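Local structure of cerato-platanin-like protein (Moniliophthora perniciosa, 3SUM) at residues F21-A26 against V78-E83. The protein has no established function but belongs to the cerato-platanins, small fungal proteins with a double-psi beta-barrel fold. Numbering follows the deposited sequence.
Sequences FKCSAA and VDRVEE
In this double-psi beta barrel, the type I turn Phe21-Ser24, leading into helix 24-28, packs against Val78 and Asp79 of strand 71-79 and the residues that follow. The central bond runs from Lys22 N to Asp79 OD1, 2.8 Å and nearly straight at 167°, the N-H coming from above the carboxylate plane. With its CG anti to the backbone N (chi1 -167°), Asp79 also brings OD1 to its neighbour's amide, Arg80 N, in a weak bond, so one buried oxygen serves both segments. The Phe21 ring stands steeply to this carboxylate, 76° between planes, and takes Asp79 CB at its edge; its CD1 also meets Val78 CG2 at 4.2 Å. An alanine in place of Asp79 takes away the oxygen that Lys22 N and Arg80 N share and would probably loosen the turn from the strand.

Cys23, the N-cap residue, packs CB against Val78 O at 3.2 Å and lays SG over one face of the Arg80 guanidinium. The extended Lys22 chain crosses Arg80 obliquely, CD against CB, then meets Glu82 tip to tip in a salt bridge, NZ to OE2 3.2 Å; the Glu82 chain bends at chi2 to bring OE2 there.

Farther out, OD2 of Asp79 forms a salt bridge with Lys10, Cys23 is disulfide-bonded to Cys60, and the Arg80 guanidinium is held by the carbonyls of Thr58 and Ala53. Leu27 of helix 24-28 touches both Phe21 and Val78. One water joins Lys22 NZ, Glu82 OE2 and Arg80 O; another lies in plane at the guanidinium edge, accepting from Arg80 NE at 2.9 Å and donating to Lys22 O.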
loop_
_atom_site.group_PDB
_atom_site.type_symbol
_atom_site.label_atom_id
_atom_site.label_comp_id
_atom_site.label_asym_id
_atom_site.label_seq_id
_atom_site.Cartn_x
_atom_site.Cartn_y
_atom_site.Cartn_z
ATOM N N PHE A 21 2.691 5.758 12.007
ATOM C CA PHE A 21 1.644 5.296 11.103
ATOM C C PHE A 21 0.536 4.796 11.969
ATOM O O PHE A 21 0.782 4.196 13.011
ATOM C CB PHE A 21 2.200 4.109 10.301
ATOM C CG PHE A 21 3.357 4.508 9.443
ATOM C CD1 PHE A 21 3.147 5.024 8.184
ATOM C CD2 PHE A 21 4.652 4.517 9.978
ATOM C CE1 PHE A 21 4.205 5.477 7.412
ATOM C CE2 PHE A 21 5.731 4.962 9.199
ATOM C CZ PHE A 21 5.528 5.461 7.941
ATOM N N LYS A 22 -0.681 5.008 11.528
ATOM C CA LYS A 22 -1.804 4.660 12.393
ATOM C C LYS A 22 -2.055 3.196 12.408
ATOM O O LYS A 22 -2.968 2.762 13.102
ATOM C CB LYS A 22 -3.021 5.439 11.888
ATOM C CG LYS A 22 -2.854 6.937 12.319
ATOM C CD LYS A 22 -3.949 7.825 11.745
ATOM C CE LYS A 22 -3.939 9.194 12.508
ATOM N NZ LYS A 22 -4.737 10.172 11.728
ATOM N N CYS A 23 -1.282 2.410 11.645
ATOM C CA CYS A 23 -1.377 0.963 11.714
ATOM C C CYS A 23 -0.189 0.363 12.484
ATOM O O CYS A 23 0.187 -0.746 12.237
ATOM C CB CYS A 23 -1.440 0.346 10.304
ATOM S SG CYS A 23 -2.969 0.793 9.475
ATOM N N SER A 24 0.442 1.143 13.346
ATOM C CA SER A 24 1.716 0.736 13.986
ATOM C C SER A 24 1.633 -0.658 14.636
ATOM O O SER A 24 2.589 -1.448 14.586
ATOM C CB SER A 24 2.167 1.871 14.941
ATOM O OG SER A 24 1.175 2.084 15.927
ATOM N N ALA A 25 0.510 -1.013 15.239
ATOM C CA ALA A 25 0.450 -2.319 15.880
ATOM C C ALA A 25 0.482 -3.453 14.856
ATOM O O ALA A 25 1.173 -4.458 15.020
ATOM C CB ALA A 25 -0.879 -2.413 16.818
ATOM N N ALA A 26 -0.278 -3.311 13.788
ATOM C CA ALA A 26 -0.291 -4.331 12.765
ATOM C C ALA A 26 1.128 -4.400 12.133
ATOM O O ALA A 26 1.619 -5.485 11.851
ATOM C CB ALA A 26 -1.304 -3.993 11.726
ATOM N N VAL A 78 -0.882 0.596 5.578
ATOM C CA VAL A 78 0.034 0.790 6.671
ATOM C C VAL A 78 -0.309 2.046 7.471
ATOM O O VAL A 78 0.315 2.327 8.495
ATOM C CB VAL A 78 1.494 0.921 6.191
ATOM C CG1 VAL A 78 1.968 -0.393 5.383
ATOM C CG2 VAL A 78 1.737 2.262 5.379
ATOM N N ASP A 79 -1.329 2.779 7.025
ATOM C CA ASP A 79 -1.655 4.029 7.751
ATOM C C ASP A 79 -3.090 4.404 7.384
ATOM O O ASP A 79 -3.740 3.686 6.597
ATOM C CB ASP A 79 -0.640 5.076 7.248
ATOM C CG ASP A 79 -0.593 6.346 8.107
ATOM O OD1 ASP A 79 -1.234 6.414 9.186
ATOM O OD2 ASP A 79 0.090 7.260 7.631
ATOM N N ARG A 80 -3.600 5.513 7.882
ATOM C CA ARG A 80 -4.998 5.839 7.661
ATOM C C ARG A 80 -5.040 7.194 6.997
ATOM O O ARG A 80 -4.181 8.022 7.268
ATOM C CB ARG A 80 -5.818 5.948 9.011
ATOM C CG ARG A 80 -6.720 4.685 9.326
ATOM C CD ARG A 80 -5.803 3.417 9.186
ATOM N NE ARG A 80 -6.505 2.218 9.651
ATOM C CZ ARG A 80 -7.157 1.415 8.838
ATOM N NH1 ARG A 80 -7.196 1.700 7.559
ATOM N NH2 ARG A 80 -7.753 0.340 9.316
ATOM N N VAL A 81 -5.989 7.407 6.092
ATOM C CA VAL A 81 -6.387 8.766 5.721
ATOM C C VAL A 81 -7.866 8.742 6.074
ATOM O O VAL A 81 -8.460 7.667 6.142
ATOM C CB VAL A 81 -6.209 9.038 4.241
ATOM C CG1 VAL A 81 -4.739 9.248 3.969
ATOM C CG2 VAL A 81 -6.755 7.877 3.380
ATOM N N GLU A 82 -8.500 9.850 6.326
ATOM C CA GLU A 82 -9.932 9.655 6.660
ATOM C C GLU A 82 -10.887 10.185 5.609
ATOM O O GLU A 82 -11.915 10.802 5.931
ATOM C CB GLU A 82 -10.235 10.237 8.024
ATOM C CG GLU A 82 -9.437 9.635 9.206
ATOM C CD GLU A 82 -7.984 10.087 9.182
ATOM O OE1 GLU A 82 -7.709 11.204 8.653
ATOM O OE2 GLU A 82 -7.139 9.345 9.708
ATOM N N GLU A 83 -10.532 9.961 4.351
ATOM C CA GLU A 83 -11.316 10.365 3.235
ATOM C C GLU A 83 -11.792 9.089 2.599
ATOM O O GLU A 83 -10.985 8.205 2.286
ATOM C CB GLU A 83 -10.444 11.166 2.290
ATOM C CG GLU A 83 -10.860 12.668 2.162
ATOM C CD GLU A 83 -10.646 13.576 3.378
ATOM O OE1 GLU A 83 -9.506 13.803 3.846
ATOM O OE2 GLU A 83 -11.646 14.136 3.855
HETATM O O HOH W 1 -5.935 2.361 12.540
HETATM O O HOH W 2 -4.654 10.242 9.283
#